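PDB 2DT8: DegV family protein from Thermus thermophilus, which binds fatty acids such as palmitic acid, and also binds zinc, its cellular role not being established. Local coordinates for residues Gln50-Arg53 with Ala57-Thr60; Gly90-Thr95 with Gln116-Gly121; Gly94-Ala99 with Val110-Thr115; Ala217-Glu220 with Arg224-Ala227; Ala239-Glu244 with Tyr273-Tyr278. All coordinates share one frame; numbering follows the deposited sequence.

Interaction 1: Gln50-Arg53 with Ala57-Thr60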
# COMPACT_ATOMS: atom_id res chain seq x y z
N GLN A 50 -11.66 14.37 -10.54
CA GLN A 50 -12.52 15.14 -11.42
C GLN A 50 -13.51 15.98 -10.61
O GLN A 50 -13.85 17.11 -10.97
CB GLN A 50 -13.43 14.22 -12.30
CG GLN A 50 -14.48 14.98 -13.11
CD GLN A 50 -15.56 14.09 -13.70
OE1 GLN A 50 -16.53 14.58 -14.29
NE2 GLN A 50 -15.40 12.78 -13.55
N LYS A 51 -13.97 15.35 -9.52
CA LYS A 51 -14.89 16.06 -8.66
C LYS A 51 -14.24 17.27 -7.94
O LYS A 51 -14.81 18.36 -7.79
CB LYS A 51 -15.51 15.17 -7.50
CG LYS A 51 -16.46 14.09 -8.01
CD LYS A 51 -17.67 14.70 -8.70
CE LYS A 51 -18.71 13.62 -8.99
NZ LYS A 51 -19.87 14.17 -9.76
N VAL A 52 -12.99 17.07 -7.52
CA VAL A 52 -12.26 18.16 -6.89
C VAL A 52 -12.05 19.29 -7.90
O VAL A 52 -12.27 20.46 -7.62
CB VAL A 52 -10.93 17.64 -6.29
CG1 VAL A 52 -10.11 18.80 -5.75
CG2 VAL A 52 -11.24 16.66 -5.15
N ARG A 53 -11.62 18.84 -9.10
CA ARG A 53 -11.37 19.83 -10.13
C ARG A 53 -12.60 20.73 -10.46
O ARG A 53 -12.56 21.90 -10.80
CB ARG A 53 -10.80 19.20 -11.51
CG ARG A 53 -10.29 20.13 -12.63
CD ARG A 53 -9.79 19.21 -13.74
NE ARG A 53 -10.88 18.33 -14.14
CZ ARG A 53 -10.71 17.14 -14.72
NH1 ARG A 53 -11.76 16.37 -15.09
NH2 ARG A 53 -9.47 16.72 -14.96
N ALA A 57 -16.13 19.17 -2.71
CA ALA A 57 -15.55 18.92 -1.41
C ALA A 57 -14.55 17.77 -1.47
O ALA A 57 -14.73 16.79 -2.19
CB ALA A 57 -16.64 18.67 -0.36
N PHE A 58 -13.48 17.96 -0.68
CA PHE A 58 -12.47 16.92 -0.65
C PHE A 58 -13.03 15.57 -0.20
O PHE A 58 -13.96 15.49 0.58
CB PHE A 58 -10.81 16.82 0.00
CG PHE A 58 -9.80 17.60 -0.77
CD1 PHE A 58 -10.18 18.69 -1.53
CD2 PHE A 58 -8.45 17.28 -0.68
CE1 PHE A 58 -9.23 19.45 -2.20
CE2 PHE A 58 -7.49 18.03 -1.35
CZ PHE A 58 -7.89 19.13 -2.11
N PRO A 59 -12.43 14.53 -0.80
CA PRO A 59 -12.84 13.20 -0.40
C PRO A 59 -12.25 12.86 0.97
O PRO A 59 -11.23 13.40 1.38
CB PRO A 59 -12.26 12.10 -1.38
CG PRO A 59 -10.93 12.73 -1.73
CD PRO A 59 -11.33 14.17 -1.93
N THR A 60 -12.99 11.98 1.66
CA THR A 60 -12.50 11.56 2.96
C THR A 60 -12.64 10.04 2.81
O THR A 60 -13.24 9.54 1.87
CB THR A 60 -13.15 12.08 4.28
OG1 THR A 60 -14.54 11.74 4.26
CG2 THR A 60 -13.01 13.60 4.33

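Interaction 2: Gly90-Thr95 with Gln116-Gly121. With PLM (palmitic acid), chain C.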
# COMPACT_ATOMS: atom_id res chain seq x y z
N GLY A 90 -0.89 1.06 10.97
CA GLY A 90 -1.74 1.54 12.04
C GLY A 90 -1.68 3.05 12.32
O GLY A 90 -2.51 3.61 13.01
N LYS A 91 -0.62 3.64 11.73
CA LYS A 91 -0.47 5.07 11.92
C LYS A 91 -1.13 5.92 10.79
O LYS A 91 -1.25 7.13 10.82
CB LYS A 91 1.04 5.50 11.85
CG LYS A 91 1.92 4.77 12.85
CD LYS A 91 1.79 5.43 14.22
CE LYS A 91 2.65 4.74 15.26
NZ LYS A 91 2.03 4.89 16.61
N LEU A 92 -1.62 5.12 9.82
CA LEU A 92 -2.23 5.75 8.68
C LEU A 92 -3.75 5.49 8.70
O LEU A 92 -4.52 6.21 8.05
CB LEU A 92 -1.69 5.22 7.33
CG LEU A 92 -0.20 5.37 7.01
CD1 LEU A 92 0.09 4.72 5.66
CD2 LEU A 92 0.18 6.85 7.00
N SER A 93 -4.17 4.48 9.46
CA SER A 93 -5.57 4.10 9.47
C SER A 93 -5.99 3.32 10.69
O SER A 93 -5.17 2.63 11.30
CB SER A 93 -5.82 3.25 8.21
OG SER A 93 -7.12 2.71 8.15
N GLY A 94 -7.28 3.40 11.02
CA GLY A 94 -7.80 2.65 12.15
C GLY A 94 -8.15 1.22 11.77
O GLY A 94 -8.70 0.48 12.58
N THR A 95 -7.81 0.81 10.55
CA THR A 95 -8.11 -0.54 10.09
C THR A 95 -7.56 -1.63 11.01
O THR A 95 -8.30 -2.55 11.38
CB THR A 95 -7.57 -0.74 8.65
OG1 THR A 95 -8.23 0.19 7.77
CG2 THR A 95 -7.84 -2.16 8.15
N GLN A 116 2.90 -1.73 8.46
CA GLN A 116 3.57 -0.43 8.41
C GLN A 116 3.77 0.03 6.97
O GLN A 116 4.67 0.81 6.66
CB GLN A 116 4.92 -0.46 9.14
CG GLN A 116 4.79 -0.63 10.65
CD GLN A 116 6.09 -0.36 11.37
OE1 GLN A 116 7.16 -0.65 10.85
NE2 GLN A 116 6.01 0.19 12.58
N ALA A 117 2.90 -0.47 6.09
CA ALA A 117 2.97 -0.12 4.68
C ALA A 117 1.60 0.30 4.15
O ALA A 117 0.62 0.34 4.90
CB ALA A 117 3.50 -1.30 3.87
N ALA A 118 1.54 0.60 2.86
CA ALA A 118 0.30 1.01 2.23
C ALA A 118 0.30 0.55 0.76
O ALA A 118 1.35 0.29 0.20
CB ALA A 118 0.16 2.54 2.31
N SER A 119 -0.89 0.48 0.16
CA SER A 119 -1.04 0.06 -1.24
C SER A 119 -0.31 -1.28 -1.46
O SER A 119 -0.36 -2.15 -0.59
CB SER A 119 -0.52 1.15 -2.19
OG SER A 119 -0.82 0.84 -3.53
N LEU A 120 0.35 -1.45 -2.60
CA LEU A 120 1.06 -2.71 -2.86
C LEU A 120 2.19 -3.02 -1.88
O LEU A 120 2.77 -4.10 -1.93
CB LEU A 120 1.59 -2.76 -4.30
CG LEU A 120 0.53 -3.21 -5.30
CD1 LEU A 120 1.14 -3.23 -6.70
CD2 LEU A 120 0.01 -4.59 -4.93
N GLY A 121 2.50 -2.08 -0.99
CA GLY A 121 3.49 -2.35 0.04
C GLY A 121 2.88 -3.39 0.96
O GLY A 121 3.57 -4.25 1.52
C1 PLM C . -8.87 5.27 6.45
O1 PLM C . -8.64 4.65 7.61
O2 PLM C . -9.80 6.04 6.35
C2 PLM C . -7.96 5.00 5.26
C3 PLM C . -6.73 5.90 5.36
C4 PLM C . -5.82 5.69 4.15
C5 PLM C . -4.58 6.57 4.30
C6 PLM C . -3.61 6.32 3.15
C7 PLM C . -2.41 7.24 3.31
C8 PLM C . -1.34 6.86 2.31
C9 PLM C . -0.05 7.57 2.71
CA PLM C . 0.85 7.74 1.50
CB PLM C . 1.65 6.46 1.33
CC PLM C . 1.16 5.74 0.09
CD PLM C . 2.34 5.51 -0.84
CE PLM C . 1.82 4.94 -2.16
CF PLM C . 2.98 4.81 -3.16
CG PLM C . 3.79 3.55 -2.83

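Interaction 3: Gly94-Ala99 with Val110-Thr115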
# COMPACT_ATOMS: atom_id res chain seq x y z
N GLY A 94 -7.28 3.40 11.02
CA GLY A 94 -7.80 2.65 12.15
C GLY A 94 -8.15 1.22 11.77
O GLY A 94 -8.70 0.48 12.58
N THR A 95 -7.81 0.81 10.55
CA THR A 95 -8.11 -0.54 10.09
C THR A 95 -7.56 -1.63 11.01
O THR A 95 -8.30 -2.55 11.38
CB THR A 95 -7.57 -0.74 8.65
OG1 THR A 95 -8.23 0.19 7.77
CG2 THR A 95 -7.84 -2.16 8.15
N VAL A 96 -6.28 -1.54 11.38
CA VAL A 96 -5.68 -2.54 12.27
C VAL A 96 -6.49 -2.64 13.57
O VAL A 96 -6.76 -3.74 14.05
CB VAL A 96 -4.22 -2.20 12.59
CG1 VAL A 96 -3.75 -2.98 13.84
CG2 VAL A 96 -3.34 -2.58 11.39
N GLN A 97 -6.78 -1.53 14.20
CA GLN A 97 -7.60 -1.51 15.40
C GLN A 97 -8.93 -2.25 15.19
O GLN A 97 -9.39 -2.96 16.08
CB GLN A 97 -7.85 -0.06 15.82
CG GLN A 97 -8.88 0.12 16.91
CD GLN A 97 -8.89 1.54 17.45
OE1 GLN A 97 -9.87 1.98 18.06
NE2 GLN A 97 -7.79 2.26 17.24
N SER A 98 -9.68 -1.98 14.08
CA SER A 98 -10.94 -2.69 13.86
C SER A 98 -10.72 -4.20 13.74
O SER A 98 -11.50 -5.01 14.26
CB SER A 98 -11.63 -2.19 12.59
OG SER A 98 -12.25 -0.94 12.84
N ALA A 99 -9.65 -4.57 13.04
CA ALA A 99 -9.32 -5.98 12.85
C ALA A 99 -9.03 -6.63 14.21
O ALA A 99 -9.49 -7.74 14.48
CB ALA A 99 -8.12 -6.13 11.92
N VAL A 110 -6.92 -15.80 15.22
CA VAL A 110 -6.68 -14.74 14.26
C VAL A 110 -5.45 -13.97 14.66
O VAL A 110 -5.31 -13.54 15.81
CB VAL A 110 -7.87 -13.77 14.20
CG1 VAL A 110 -7.56 -12.63 13.21
CG2 VAL A 110 -9.13 -14.51 13.78
N THR A 111 -4.54 -13.79 13.71
CA THR A 111 -3.34 -13.01 13.95
C THR A 111 -3.40 -11.79 13.06
O THR A 111 -3.44 -11.90 11.83
CB THR A 111 -2.06 -13.80 13.63
OG1 THR A 111 -2.01 -14.98 14.44
CG2 THR A 111 -0.82 -12.94 13.89
N VAL A 112 -3.44 -10.61 13.68
CA VAL A 112 -3.50 -9.36 12.94
C VAL A 112 -2.10 -8.76 12.86
O VAL A 112 -1.44 -8.59 13.89
CB VAL A 112 -4.44 -8.36 13.64
CG1 VAL A 112 -4.46 -7.03 12.89
CG2 VAL A 112 -5.85 -8.95 13.72
N VAL A 113 -1.66 -8.45 11.65
CA VAL A 113 -0.34 -7.88 11.42
C VAL A 113 -0.39 -6.47 10.82
O VAL A 113 -1.01 -6.25 9.77
CB VAL A 113 0.49 -8.78 10.45
CG1 VAL A 113 1.86 -8.17 10.21
CG2 VAL A 113 0.62 -10.20 11.03
N ASP A 114 0.26 -5.53 11.50
CA ASP A 114 0.37 -4.15 11.04
C ASP A 114 1.64 -4.17 10.20
O ASP A 114 2.74 -4.31 10.72
CB ASP A 114 0.54 -3.22 12.25
CG ASP A 114 0.66 -1.76 11.86
OD1 ASP A 114 0.98 -1.49 10.69
OD2 ASP A 114 0.46 -0.88 12.72
N THR A 115 1.47 -4.04 8.88
CA THR A 115 2.60 -4.09 7.95
C THR A 115 3.43 -2.82 7.90
O THR A 115 4.53 -2.82 7.34
CB THR A 115 2.14 -4.34 6.52
OG1 THR A 115 1.33 -3.23 6.09
CG2 THR A 115 1.36 -5.65 6.41

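Interaction 4: Ala217-Glu220 with Arg224-Ala227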
# COMPACT_ATOMS: atom_id res chain seq x y z
N ALA A 217 21.23 2.22 -3.78
CA ALA A 217 21.86 2.18 -2.46
C ALA A 217 21.22 1.09 -1.61
O ALA A 217 21.91 0.30 -0.96
CB ALA A 217 21.74 3.53 -1.77
N TRP A 218 19.89 1.04 -1.60
CA TRP A 218 19.16 0.03 -0.84
C TRP A 218 19.38 -1.38 -1.39
O TRP A 218 19.48 -2.35 -0.63
CB TRP A 218 17.65 0.33 -0.86
CG TRP A 218 16.81 -0.76 -0.27
CD1 TRP A 218 16.49 -0.93 1.05
CD2 TRP A 218 16.25 -1.88 -0.97
NE1 TRP A 218 15.77 -2.08 1.21
CE2 TRP A 218 15.60 -2.69 -0.01
CE3 TRP A 218 16.22 -2.28 -2.31
CZ2 TRP A 218 14.95 -3.87 -0.34
CZ3 TRP A 218 15.58 -3.46 -2.65
CH2 TRP A 218 14.94 -4.24 -1.66
N ALA A 219 19.47 -1.50 -2.71
CA ALA A 219 19.62 -2.78 -3.40
C ALA A 219 20.95 -3.51 -3.22
O ALA A 219 21.04 -4.71 -3.51
CB ALA A 219 19.35 -2.59 -4.90
N GLU A 220 21.91 -2.86 -2.73
CA GLU A 220 23.23 -3.46 -2.59
C GLU A 220 23.24 -4.85 -1.94
O GLU A 220 22.79 -5.02 -0.81
CB GLU A 220 24.14 -2.52 -1.80
CG GLU A 220 25.62 -2.86 -1.89
CD GLU A 220 26.20 -2.54 -3.24
OE1 GLU A 220 25.65 -1.65 -3.92
OE2 GLU A 220 27.20 -3.17 -3.63
N ARG A 224 17.95 -11.20 -5.39
CA ARG A 224 16.61 -11.33 -5.95
C ARG A 224 15.76 -10.21 -5.39
O ARG A 224 15.52 -10.15 -4.18
CB ARG A 224 15.99 -12.67 -5.55
CG ARG A 224 16.75 -13.90 -6.00
CD ARG A 224 16.04 -15.16 -5.52
NE ARG A 224 14.69 -15.26 -6.08
CZ ARG A 224 13.77 -16.14 -5.69
NH1 ARG A 224 14.04 -17.00 -4.72
NH2 ARG A 224 12.59 -16.16 -6.28
N ILE A 225 15.29 -9.34 -6.27
CA ILE A 225 14.46 -8.22 -5.84
C ILE A 225 13.13 -8.26 -6.56
O ILE A 225 13.07 -8.55 -7.76
CB ILE A 225 15.14 -6.87 -6.17
CG1 ILE A 225 16.49 -6.78 -5.44
CG2 ILE A 225 14.21 -5.72 -5.80
CD1 ILE A 225 17.37 -5.64 -5.89
N ARG A 226 12.05 -7.99 -5.83
CA ARG A 226 10.71 -7.93 -6.38
C ARG A 226 10.23 -6.50 -6.16
O ARG A 226 10.29 -5.98 -5.04
CB ARG A 226 9.77 -8.93 -5.69
CG ARG A 226 10.10 -10.39 -6.00
CD ARG A 226 9.29 -11.34 -5.14
NE ARG A 226 9.46 -12.73 -5.59
CZ ARG A 226 9.01 -13.79 -4.93
NH1 ARG A 226 8.37 -13.64 -3.78
NH2 ARG A 226 9.20 -15.01 -5.43
N ALA A 227 9.77 -5.87 -7.23
CA ALA A 227 9.30 -4.49 -7.18
C ALA A 227 7.82 -4.36 -7.55
O ALA A 227 7.29 -5.10 -8.37
CB ALA A 227 10.15 -3.63 -8.09

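Interaction 5: Ala239-Glu244 with Tyr273-Tyr278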
# COMPACT_ATOMS: atom_id res chain seq x y z
N ALA A 239 5.81 4.57 -15.71
CA ALA A 239 6.33 3.70 -16.76
C ALA A 239 7.81 3.98 -16.99
O ALA A 239 8.61 3.06 -17.13
CB ALA A 239 5.54 3.89 -18.06
N ALA A 240 8.17 5.26 -17.02
CA ALA A 240 9.56 5.64 -17.23
C ALA A 240 10.41 5.16 -16.05
O ALA A 240 11.55 4.73 -16.22
CB ALA A 240 9.67 7.15 -17.36
N LEU A 241 9.83 5.24 -14.86
CA LEU A 241 10.52 4.82 -13.65
C LEU A 241 10.76 3.30 -13.68
O LEU A 241 11.85 2.83 -13.37
CB LEU A 241 9.69 5.22 -12.43
CG LEU A 241 10.29 4.96 -11.04
CD1 LEU A 241 11.60 5.73 -10.90
CD2 LEU A 241 9.30 5.39 -9.96
N ARG A 242 9.73 2.54 -14.08
CA ARG A 242 9.85 1.09 -14.15
C ARG A 242 10.88 0.69 -15.20
O ARG A 242 11.63 -0.27 -15.01
CB ARG A 242 8.49 0.47 -14.49
CG ARG A 242 8.50 -1.06 -14.61
CD ARG A 242 7.09 -1.58 -14.85
NE ARG A 242 7.02 -3.03 -14.96
CZ ARG A 242 7.07 -3.71 -16.10
NH1 ARG A 242 7.19 -3.07 -17.25
NH2 ARG A 242 6.99 -5.03 -16.09
N GLN A 243 10.91 1.41 -16.31
CA GLN A 243 11.86 1.12 -17.38
C GLN A 243 13.29 1.35 -16.89
O GLN A 243 14.19 0.53 -17.15
CB GLN A 243 11.56 1.99 -18.60
CG GLN A 243 10.26 1.59 -19.31
CD GLN A 243 9.66 2.70 -20.16
OE1 GLN A 243 8.61 2.52 -20.77
NE2 GLN A 243 10.32 3.86 -20.18
N GLU A 244 13.52 2.46 -16.21
CA GLU A 244 14.81 2.82 -15.62
C GLU A 244 15.22 1.78 -14.57
O GLU A 244 16.31 1.22 -14.63
CB GLU A 244 14.73 4.23 -15.03
CG GLU A 244 14.49 5.32 -16.10
CD GLU A 244 14.38 6.74 -15.55
OE1 GLU A 244 13.47 6.99 -14.73
OE2 GLU A 244 15.20 7.60 -15.95
N TYR A 273 3.10 8.54 -8.15
CA TYR A 273 3.78 7.40 -8.77
C TYR A 273 4.95 7.01 -7.89
O TYR A 273 5.46 7.82 -7.13
CB TYR A 273 4.27 7.74 -10.19
CG TYR A 273 5.33 8.81 -10.26
CD1 TYR A 273 4.98 10.16 -10.30
CD2 TYR A 273 6.69 8.48 -10.30
CE1 TYR A 273 5.95 11.15 -10.38
CE2 TYR A 273 7.66 9.46 -10.37
CZ TYR A 273 7.29 10.79 -10.41
OH TYR A 273 8.25 11.76 -10.50
N GLY A 274 5.36 5.75 -7.99
CA GLY A 274 6.48 5.29 -7.20
C GLY A 274 6.43 3.76 -7.21
O GLY A 274 5.77 3.15 -8.03
N PHE A 275 7.17 3.20 -6.24
CA PHE A 275 7.22 1.75 -6.18
C PHE A 275 7.69 1.25 -4.81
O PHE A 275 8.39 1.92 -4.08
CB PHE A 275 7.94 0.96 -7.29
CG PHE A 275 9.42 1.18 -7.19
CD1 PHE A 275 9.97 2.34 -7.70
CD2 PHE A 275 10.23 0.21 -6.62
CE1 PHE A 275 11.35 2.54 -7.64
CE2 PHE A 275 11.61 0.41 -6.56
CZ PHE A 275 12.17 1.57 -7.07
N TYR A 276 7.20 0.03 -4.51
CA TYR A 276 7.64 -0.57 -3.26
C TYR A 276 8.51 -1.72 -3.77
O TYR A 276 8.43 -2.14 -4.92
CB TYR A 276 6.38 -1.25 -2.62
CG TYR A 276 5.97 -0.52 -1.39
CD1 TYR A 276 6.60 -0.78 -0.18
CD2 TYR A 276 4.94 0.42 -1.44
CE1 TYR A 276 6.22 -0.11 0.97
CE2 TYR A 276 4.54 1.08 -0.29
CZ TYR A 276 5.18 0.82 0.91
OH TYR A 276 4.81 1.49 2.06
N ALA A 277 9.36 -2.19 -2.83
CA ALA A 277 10.22 -3.29 -3.20
C ALA A 277 10.89 -4.16 -1.98
O ALA A 277 10.96 -3.60 -0.89
CB ALA A 277 11.54 -2.99 -4.07
N TYR A 278 11.22 -5.43 -2.17
CA TYR A 278 11.86 -6.21 -1.10
C TYR A 278 12.70 -7.27 -1.79
O TYR A 278 12.60 -7.45 -3.00
CB TYR A 278 10.86 -6.87 -0.14
CG TYR A 278 10.09 -8.05 -0.68
CD1 TYR A 278 8.90 -7.86 -1.39
CD2 TYR A 278 10.53 -9.35 -0.46
CE1 TYR A 278 8.18 -8.94 -1.86
CE2 TYR A 278 9.81 -10.45 -0.93
CZ TYR A 278 8.63 -10.23 -1.63
OH TYR A 278 7.92 -11.30 -2.12

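Interaction 1: Gln50-Arg53 with Ala57-Thr60
Val52, in the last turn of helix 45-53, packs against Phe58 and Pro59 in a short helix-loop-strand connection: the chain leaves the helix, turns back, and runs past it on the way to strand 60-62. The two segments come closest at Val52 and Phe58, with CA atoms 6.4 Å apart.

Across the two segments the contact is apolar throughout, and the two methyls of Val52 share the work. CG1 lies anti to the backbone N (chi1 174°) and reaches the Phe58 ring, which it approaches obliquely at CE1. CG2, set beside the backbone N, turns to the proline instead, and the side chains of Val52 and Pro59 meet at roughly a right angle. The forked valine thus fills the angle between the two loop residues, and about 138 Å² of surface is buried in all.

Aromatic and cationic partners lie beyond. The Phe58 ring also meets the ring of Phe164 and makes a cation-pi contact with Arg167, while Pro59 rests on Val30 and Leu32, which places the loop against strand 24-32. Val52 CG2 is 4.1 Å from Pro59 CD. The tightest approach is Val52 CG1 to Phe58 CE1, at 3.7 Å.

Interaction 2: Gly90-Thr95 with Gln116-Gly121
Leu92 reaches across to Ala118 from the loop that follows strand 82-87. From the backbone its CB heads toward the segment 116-121, and CG stands anti to the carbonyl carbon (chi1 -60°), which carries the branch over to that side. At the tip, CD1 does the touching: it lies 4.0 Å from Ala118 CB and 4.5 Å from the carbonyl oxygen of Ala117. The same methyl meets the lipid, with Leu92 CD1 4.1 Å from C9 of the bound palmitic acid. Ala118 answers in kind, since its CB is 4.0 Å from the lipid atom CC, further along the chain.

Leucine and alanine therefore form part of the apolar wall of the fatty acid pocket, where two loops at the ends of the parallel strands 82-87 and 110-114 come together beside the acyl chain. The polar end is held by the next residue, just ahead of helix 95-103 with Gly94 at its N-cap. Ser93 OG, anti to its own backbone N, donates to O1 of the palmitic acid at 2.5 Å, and Thr61 OG1 is a second partner of the lipid.

That serine oxygen also accepts twice from Thr95. The backbone Thr95 N reaches Ser93 OG at 3.1 Å with an angle of 156°, which makes an ST turn, and Thr95 OG1 donates to Ser93 OG at 2.8 Å.

Interaction 3: Gly94-Ala99 with Val110-Thr115
Val96 and Val112 share one rotamer, each with CG1 anti to the backbone N (chi1 162° and 178°) and CG2 beside it, and this sorts the four methyls among their partners. In Val96, CG2 is the branch that turns to Asp114, lying 4.0 Å from Asp114 CB with the two side chains at about a right angle. Its CG1 looks instead to the other valine, 4.2 Å from Val112 CG1.

Val112 in turn divides its methyls around Ala99, one helical turn further on. CG1 of Val112 is 3.9 Å from Ala99 CB, and CG2 of Val112 lies 3.9 Å from the carbonyl oxygen of Ala99, so the small alanine side chain lets the strand residue come in close to the helix backbone. Both Val96 and Ala99 direct their CB atoms at the strand, and the nearest CA pairs, Val96 with Asp114 and Ala99 with Val112, follow one another along it.

The carboxylate oxygens of Asp114 have their business elsewhere: OD1 accepts from the backbone N of Gln116 and OD2 from that of Gly90, which ties the strand end to the loop after strand 82-87. Toward the helix, Asp114 offers CB and, slightly farther off, CG.

Helix 95-99 and strand 110-114 run nearly antiparallel, at 170°, with axes 8.8 Å apart. This is the return half of a beta-alpha-beta crossover, in which strand 82-87, helix 95-103 and strand 110-114 follow in turn and the two strands lie parallel in the sheet beneath the helix.

Interaction 4: Ala217-Glu220 with Arg224-Ala227
The end of helix 204-219 and the start of strand 225-231 belong to one alpha-beta connection, in which a short loop, residues 220-224, returns the chain into the mixed four-stranded sheet. Ile225, the first residue of the strand, points its CB at the helix, and it carries the strand's whole side of the contact; about 109 Å² is buried.

Its two branches go to different residues. CG2 of Ile225, anti to the backbone N, comes up to the rim of the Trp218 indole, near the ring plane, at CZ3. CG1 stands anti to the carbonyl carbon (chi1 -60°) and extends to CD1, which meets Ala219. The isoleucine and the indole run alongside one another, pointing opposite ways, and the methyl meets the ring at its edge. Phe154 and Arg222 also meet the indole, the latter as a cation-pi partner.

On the strand, Arg226 points the other way from the helix and forms salt bridges with Glu131 and Glu253. Backbone bonds from Ile225 to Pro251 and Glu253 fix the isoleucine beside strand 252-259. The closer of its two touches is Ile225 CD1 to Ala219 CB at 3.8 Å; Ile225 CG2 to Trp218 CZ3 measures 4.1 Å.

Interaction 5: Ala239-Glu244 with Tyr273-Tyr278
Leu241 inserts one methyl between the aromatic residues Tyr273 and Phe275, and CD2 alone makes every close touch from segment 239-244. Each ring receives it at an edge, near the ring plane: Leu241 CD2 is 4.1 Å from Tyr273 CD2 and 3.9 Å from Phe275 CD1. The leucine and Phe275 side chains cross at about a right angle. Between the two aromatics the methyl reaches the strand backbone, with Leu241 CD2 3.9 Å from the CA of Gly274.

Torsions explain the meeting. Leu241 has CG anti to the backbone N (chi1 -175°), which sends the branch out toward the strand. The CB atoms of Tyr273 and Phe275 both point toward the helix, and each residue holds CG between the backbone N and the carbonyl carbon, which places the rings so that Leu241 CD2 meets their edges.

Here helix 236-247 covers one face of the mixed sheet of strands 154-158, 273-279, 225-231 and 252-259. The helix and strand segments run at 40° with axes 8.8 Å apart, an oblique alpha-on-beta packing, and 135 Å² is buried.

Other elements complete the surroundings of the rings. The same helix adds Ala237 and Val238 against Tyr273 and Val245 against Phe275. Phe275 stacks on Phe229 and meets Phe215 edge-to-face, and Tyr273 touches Ala207 of helix 204-219. Tyr276, next along the strand, turns to helix 120-135 and packs on Met124; it also touches the bound palmitic acid.

Interactions 2, 4 and 5 are buried, while interactions 1 and 3 are partly so; interaction 1 lies farthest from the chain centre, about 21 Å, and interaction 2 nearest, about 7 Å. Interactions 4 and 5 meet on one sheet, whose neighbouring strands 225-231 and 273-279 are also bridged by a side-chain bond from Arg226 NH1 to Tyr278 OH. Interactions 2 and 3 share Gly94 and Thr95: interaction 3 packs the crossover helix on its strand, and interaction 2 joins the loops after strands 82-87 and 110-114. Across each pair of segments the contacts are apolar, yet interaction 2 adds a hydrogen bond to a fatty acid. Tyr276 packs against Gly121, linking interactions 2 and 5; interaction 1 stands apart.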